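Local coordinates for protein ORF10 (Moritella marina, PDB 6RIW) that probably catalyses the condensation of carrier-bound acyl groups in polyunsaturated fatty acid synthesis, this chain being the ketosynthase–chain length factor didomain of a longer synthase, at residues G439-S443 with N643-S647; N494-F498 with K831-G835; I690-S696 with T837-M843. Residue numbers count along the deposited sequence, not the author numbering.

Contact 1 (G439-S443 with N643-S647)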
# COMPACT_ATOMS: atom_id res chain seq x y z
N GLY A 439 13.16 -0.50 6.32
CA GLY A 439 12.35 0.51 5.68
C GLY A 439 12.01 1.71 6.56
O GLY A 439 12.10 1.65 7.79
N PHE A 440 11.62 2.80 5.90
CA PHE A 440 11.08 3.96 6.59
C PHE A 440 9.92 3.55 7.50
O PHE A 440 9.13 2.66 7.17
CB PHE A 440 10.60 5.02 5.58
CG PHE A 440 11.68 5.50 4.65
CD1 PHE A 440 12.88 5.95 5.16
CD2 PHE A 440 11.49 5.49 3.27
CE1 PHE A 440 13.90 6.40 4.30
CE2 PHE A 440 12.51 5.93 2.41
CZ PHE A 440 13.71 6.38 2.92
N GLY A 441 9.81 4.22 8.64
CA GLY A 441 8.85 3.79 9.64
C GLY A 441 9.33 2.66 10.52
O GLY A 441 8.51 1.98 11.15
N GLY A 442 10.63 2.42 10.56
CA GLY A 442 11.18 1.42 11.45
C GLY A 442 10.87 -0.03 11.11
O GLY A 442 10.89 -0.88 12.00
N SER A 443 10.56 -0.34 9.85
CA SER A 443 10.10 -1.68 9.50
C SER A 443 11.27 -2.52 9.00
O SER A 443 11.83 -2.24 7.94
CB SER A 443 8.99 -1.62 8.46
OG SER A 443 7.89 -0.93 9.03
N ASN A 643 2.57 3.16 4.87
CA ASN A 643 2.97 2.30 5.98
C ASN A 643 3.37 3.10 7.21
O ASN A 643 3.41 2.55 8.32
CB ASN A 643 4.12 1.37 5.58
CG ASN A 643 5.44 2.11 5.41
OD1 ASN A 643 5.60 2.87 4.46
ND2 ASN A 643 6.39 1.88 6.33
N ILE A 644 3.65 4.39 7.05
CA ILE A 644 4.14 5.14 8.19
C ILE A 644 3.03 5.35 9.21
O ILE A 644 3.30 5.47 10.41
CB ILE A 644 4.78 6.47 7.73
CG1 ILE A 644 6.01 6.15 6.87
CG2 ILE A 644 5.19 7.33 8.94
CD1 ILE A 644 6.90 7.37 6.50
N MET A 645 1.77 5.34 8.78
CA MET A 645 0.72 5.51 9.78
C MET A 645 0.68 4.32 10.75
O MET A 645 0.43 4.51 11.95
CB MET A 645 -0.63 5.77 9.11
CG MET A 645 -1.33 4.61 8.46
SD MET A 645 -2.90 5.23 7.75
CE MET A 645 -2.64 4.77 6.05
N ALA A 646 0.98 3.10 10.27
CA ALA A 646 1.10 1.97 11.19
C ALA A 646 2.31 2.15 12.11
O ALA A 646 2.22 1.91 13.33
CB ALA A 646 1.22 0.65 10.42
N SER A 647 3.44 2.58 11.55
CA SER A 647 4.65 2.84 12.33
C SER A 647 4.44 3.88 13.42
O SER A 647 5.07 3.80 14.48
CB SER A 647 5.77 3.34 11.42
OG SER A 647 6.20 2.29 10.58
O HOH W 1 5.75 0.15 8.53
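Segment 439-443 is the tight connection between strands 432-439 and 443-450. Gly439 N donates to Ser443 O (2.7 Å) and Ser443 N to Gly439 O (3.3 Å); with Gly442 and Ser443 both opposite Gly439, this is a G1 beta bulge. Phe440 and Gly441 have the backbone angles of a type II turn. The turn lies against one side of helix 642-653, where Gly441 CA comes within 5.1 Å of Ser647 CA. Gly441 has positive phi, and a CB on it would clash with Ser647 OG, so the close approach needs glycine here. Two carbonyls of the turn that face the helix accept from side chains one turn apart: Asn643 ND2 donates to Phe440 O at 3.0 Å, and Ser647 OG to Gly441 O at a very short 2.4 Å; Gly441 O is also bonded by Asn292 ND2. Water 1 sits between the turn and the helix, 2.4 Å from Ser443 OG, accepting from Asn643 ND2 at 2.9 Å and donating to Ser647 OG at 3.0 Å. Apolar contact is slight, Phe440 CB meeting Ile644 CD1 at 4.5 Å, while the Phe440 ring leads away to Cys196 and Leu300. The GFGGS sequence is the glycine-rich hairpin of beta-ketoacyl synthases; here it joins the ketosynthase half to a helix of the chain length factor half, at the pseudo-dimer interface between two thiolase-like folds.

Contact 2 (N494-F498 with K831-G835)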
# COMPACT_ATOMS: atom_id res chain seq x y z
N ASN A 494 -31.22 2.57 14.83
CA ASN A 494 -31.33 2.50 13.37
C ASN A 494 -31.34 3.89 12.75
O ASN A 494 -32.14 4.20 11.86
CB ASN A 494 -32.54 1.68 12.92
CG ASN A 494 -32.38 1.16 11.49
OD1 ASN A 494 -31.25 0.90 10.99
ND2 ASN A 494 -33.51 1.01 10.80
N GLN A 495 -30.44 4.74 13.21
CA GLN A 495 -30.23 6.04 12.58
C GLN A 495 -29.09 5.99 11.57
O GLN A 495 -28.37 4.99 11.45
CB GLN A 495 -29.96 7.09 13.65
CG GLN A 495 -31.17 7.29 14.56
CD GLN A 495 -30.85 8.08 15.79
OE1 GLN A 495 -29.78 7.90 16.39
NE2 GLN A 495 -31.76 8.97 16.17
N ASN A 496 -28.93 7.09 10.83
CA ASN A 496 -27.81 7.22 9.89
C ASN A 496 -27.10 8.55 10.13
O ASN A 496 -27.59 9.45 10.82
CB ASN A 496 -28.29 7.14 8.43
CG ASN A 496 -29.23 8.29 8.05
OD1 ASN A 496 -28.81 9.45 7.98
ND2 ASN A 496 -30.48 7.97 7.81
N THR A 497 -25.92 8.67 9.52
CA THR A 497 -25.10 9.87 9.60
C THR A 497 -25.09 10.66 8.29
O THR A 497 -24.14 11.39 8.02
CB THR A 497 -23.67 9.49 9.97
OG1 THR A 497 -23.26 8.44 9.09
CG2 THR A 497 -23.62 8.98 11.41
N PHE A 498 -26.12 10.50 7.46
CA PHE A 498 -26.10 11.11 6.13
C PHE A 498 -26.35 12.61 6.23
O PHE A 498 -27.24 13.06 6.96
CB PHE A 498 -27.12 10.44 5.23
CG PHE A 498 -26.84 8.97 5.02
CD1 PHE A 498 -25.55 8.49 5.03
CD2 PHE A 498 -27.87 8.08 4.83
CE1 PHE A 498 -25.28 7.14 4.85
CE2 PHE A 498 -27.62 6.73 4.66
CZ PHE A 498 -26.32 6.27 4.66
N LYS A 831 -24.03 -0.39 5.89
CA LYS A 831 -23.93 0.71 4.92
C LYS A 831 -25.21 1.55 4.87
O LYS A 831 -25.18 2.72 4.45
CB LYS A 831 -23.60 0.16 3.53
CG LYS A 831 -22.22 -0.50 3.50
CD LYS A 831 -21.83 -0.92 2.07
CE LYS A 831 -20.48 -1.69 2.03
NZ LYS A 831 -20.58 -2.94 2.87
N ALA A 832 -26.33 0.97 5.29
CA ALA A 832 -27.55 1.76 5.43
C ALA A 832 -27.42 2.84 6.50
O ALA A 832 -28.14 3.85 6.45
CB ALA A 832 -28.72 0.83 5.72
N ASN A 833 -26.53 2.66 7.48
CA ASN A 833 -26.34 3.65 8.53
C ASN A 833 -25.22 4.63 8.22
O ASN A 833 -25.34 5.81 8.54
CB ASN A 833 -26.05 2.96 9.88
CG ASN A 833 -27.01 1.86 10.17
OD1 ASN A 833 -26.77 0.71 9.83
ND2 ASN A 833 -28.15 2.20 10.79
N ILE A 834 -24.09 4.16 7.66
CA ILE A 834 -22.92 5.02 7.55
C ILE A 834 -22.33 4.97 6.14
O ILE A 834 -21.21 5.46 5.91
CB ILE A 834 -21.85 4.68 8.61
CG1 ILE A 834 -21.59 3.17 8.72
CG2 ILE A 834 -22.31 5.14 10.01
CD1 ILE A 834 -20.60 2.64 7.74
N GLY A 835 -23.07 4.42 5.17
CA GLY A 835 -22.62 4.46 3.78
C GLY A 835 -21.49 3.46 3.48
O GLY A 835 -21.10 2.64 4.31
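Lys831 opens the short helix 831-834 with its side chain turned from the facing loop, its NZ bonded to His803 O. Its carbonyl serves both sides: Lys831 O accepts from Gly835 N at 2.8 Å and lies near the plane of the Phe498 ring, 3.7 Å from CZ. Ala832 likewise contributes backbone, its O standing 3.4 Å from Phe498 CE2 and 3.8 Å from Asn496 CB. Asn833 is the centre of the contact, its CA only 4.1 Å from that of Asn496. Its side chain reaches back so that ND2 donates to Gln495 O (2.9 Å, nearly straight) and weakly to Asn494 OD1 (3.4 Å); Asn494 is the positive-phi residue of the Schellman motif that ends helix 484-492. Asn833 O accepts from Thr497 N at 3.1 Å, is approached by Asn496 CA at 3.1 Å in a CA-H...O contact, and sits over one face of the Phe498 ring. Lys831 to Gly835, with His836 after them, make up KANIGH, the chain length factor's version of the Lys-X-Asn-X-Gly-His sequence of the beta-ketoacyl synthase family, so a family motif meets a loop from early in the same thiolase-like domain. An Asx turn, Phe498 N to Asn496 OD1 at 2.9 Å, shapes that loop. Next, Ile834 brings CG2 to 3.6 Å from Thr497 OG1, a hydroxyl hydrogen-bonded to Ser528, and packs on Phe487 and Leu490. Gly835, with positive phi, turns the chain away while its N lies 3.5 Å from Phe498 CE1, at the ring edge.

Contact 3 (I690-S696 with T837-M843)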
# COMPACT_ATOMS: atom_id res chain seq x y z
N ILE A 690 -5.88 -4.26 14.28
CA ILE A 690 -6.29 -4.12 12.88
C ILE A 690 -7.03 -2.80 12.76
O ILE A 690 -8.11 -2.64 13.32
CB ILE A 690 -7.17 -5.28 12.40
CG1 ILE A 690 -6.45 -6.62 12.62
CG2 ILE A 690 -7.50 -5.04 10.89
CD1 ILE A 690 -7.28 -7.83 12.20
N ALA A 691 -6.43 -1.84 12.07
CA ALA A 691 -7.07 -0.56 11.85
C ALA A 691 -7.45 -0.44 10.38
O ALA A 691 -6.95 -1.18 9.51
CB ALA A 691 -6.17 0.61 12.28
N ALA A 692 -8.38 0.45 10.10
CA ALA A 692 -8.84 0.59 8.72
C ALA A 692 -9.20 2.04 8.52
O ALA A 692 -9.78 2.65 9.42
CB ALA A 692 -10.05 -0.30 8.44
N VAL A 693 -8.91 2.58 7.34
CA VAL A 693 -9.27 3.97 7.08
C VAL A 693 -9.52 4.12 5.59
O VAL A 693 -8.77 3.60 4.75
CB VAL A 693 -8.20 4.96 7.57
CG1 VAL A 693 -6.83 4.64 6.98
CG2 VAL A 693 -8.60 6.40 7.26
N ASP A 694 -10.60 4.82 5.26
CA ASP A 694 -10.82 5.27 3.88
C ASP A 694 -11.59 6.57 3.98
O ASP A 694 -12.76 6.59 4.40
CB ASP A 694 -11.57 4.23 3.05
CG ASP A 694 -11.40 4.47 1.55
OD1 ASP A 694 -11.02 5.62 1.17
OD2 ASP A 694 -11.61 3.53 0.75
N LEU A 695 -10.95 7.66 3.60
CA LEU A 695 -11.68 8.93 3.54
C LEU A 695 -12.36 9.02 2.17
O LEU A 695 -12.05 9.85 1.32
CB LEU A 695 -10.75 10.09 3.87
CG LEU A 695 -10.12 9.85 5.26
CD1 LEU A 695 -9.30 11.05 5.72
CD2 LEU A 695 -11.19 9.51 6.31
N SER A 696 -13.33 8.11 1.99
CA SER A 696 -13.98 7.86 0.70
C SER A 696 -15.10 8.85 0.38
O SER A 696 -15.90 8.57 -0.53
CB SER A 696 -14.52 6.43 0.66
OG SER A 696 -15.01 6.00 1.93
N THR A 837 -17.84 2.55 2.89
CA THR A 837 -16.52 3.09 3.22
C THR A 837 -15.39 2.32 2.54
O THR A 837 -14.23 2.41 2.97
CB THR A 837 -16.33 3.15 4.75
OG1 THR A 837 -16.40 1.83 5.32
CG2 THR A 837 -17.45 4.02 5.39
N PHE A 838 -15.71 1.57 1.48
CA PHE A 838 -14.76 0.96 0.56
C PHE A 838 -13.61 0.23 1.25
O PHE A 838 -13.81 -0.87 1.77
CB PHE A 838 -14.32 2.06 -0.44
CG PHE A 838 -15.45 2.37 -1.40
CD1 PHE A 838 -15.77 1.43 -2.39
CD2 PHE A 838 -16.29 3.45 -1.18
CE1 PHE A 838 -16.87 1.65 -3.23
CE2 PHE A 838 -17.42 3.67 -2.02
CZ PHE A 838 -17.70 2.77 -3.02
N ASN A 839 -12.39 0.79 1.27
CA ASN A 839 -11.31 -0.02 1.85
C ASN A 839 -11.46 -0.25 3.34
O ASN A 839 -10.83 -1.17 3.89
CB ASN A 839 -9.96 0.63 1.54
CG ASN A 839 -9.66 0.63 0.06
OD1 ASN A 839 -9.69 -0.42 -0.56
ND2 ASN A 839 -9.40 1.80 -0.53
N ALA A 840 -12.27 0.54 4.03
CA ALA A 840 -12.56 0.28 5.44
C ALA A 840 -13.88 -0.46 5.65
O ALA A 840 -14.29 -0.65 6.81
CB ALA A 840 -12.58 1.62 6.20
N SER A 841 -14.59 -0.87 4.58
CA SER A 841 -15.96 -1.36 4.75
C SER A 841 -16.03 -2.63 5.58
O SER A 841 -17.02 -2.86 6.28
CB SER A 841 -16.63 -1.61 3.39
OG SER A 841 -15.83 -2.45 2.58
N GLY A 842 -15.01 -3.49 5.50
CA GLY A 842 -15.02 -4.69 6.35
C GLY A 842 -15.00 -4.37 7.83
O GLY A 842 -15.58 -5.10 8.64
N MET A 843 -14.33 -3.27 8.21
CA MET A 843 -14.28 -2.90 9.63
C MET A 843 -15.64 -2.41 10.13
O MET A 843 -16.06 -2.76 11.24
CB MET A 843 -13.20 -1.84 9.85
CG MET A 843 -12.82 -1.63 11.32
SD MET A 843 -12.21 -3.13 12.11
CE MET A 843 -10.59 -3.27 11.30
O HOH W 2 -8.21 3.74 2.09
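Along strand 690-694, Ile690, Ala692 and Asp694 point at segment 837-843, whereas Ala691 and Val693 point away from it. Met843, with chi1 t and both chi2 and chi3 p, curls its thioether tip back to the strand: CE lies 3.6 Å from Ile690 CG2 and 3.3 Å from Ile690 O. Small residues let the backbones close in beside it, Ala692 CB meeting Ala840 CB at 3.9 Å and Met843 CB at 3.8 Å. At the strand end Asp694 takes the t rotamer, extending OD2 to accept from Asn839 N at 2.9 Å, where the 3-10 turn 839-840 begins. Phe838 has a rare backbone conformation, with positive phi and strongly negative psi; its carbonyl O takes a 2.7 Å bond from Ser841 OG, and its m rotamer sends the ring past the strand end, where Ser696 CB touches the ring edge at CD2 (3.9 Å). That ring also stacks on His836 and meets Trp739 edge-to-face, while Ser696 OG is bonded to Gly742 O. In the layered thiolase-like fold of the chain length factor, helix 841-854 thus enters the interior beside helix 668-682, whose Val669 touches both Ala692 and Met843; strand 687-694 runs between strands 576-581 and 741-752, and helix 552-567 packs on its other face through Ala691 and Val693.

In the fold
From the N terminus, the ketosynthase half comes first and its last hairpin, 439-443, opens contact 1. Loop 494-498 of the chain length factor half opens contact 2 before helix 642-653 closes contact 1 some 200 residues on, so these two cross, although their nearest atoms stay about 18 Å apart. Strand 687-694 then opens contact 3, in series with contact 1 and touching it through Met645 SD and Val693 CG1 (4.0 Å). Segment 831-835 closes contact 2, and 837-843 at once closes contact 3; these also cross, meeting at Lys831 CE and Ser841 CB (4.1 Å). Contact 1 joins the two halves; contacts 2 and 3 tie the second together, periphery and core.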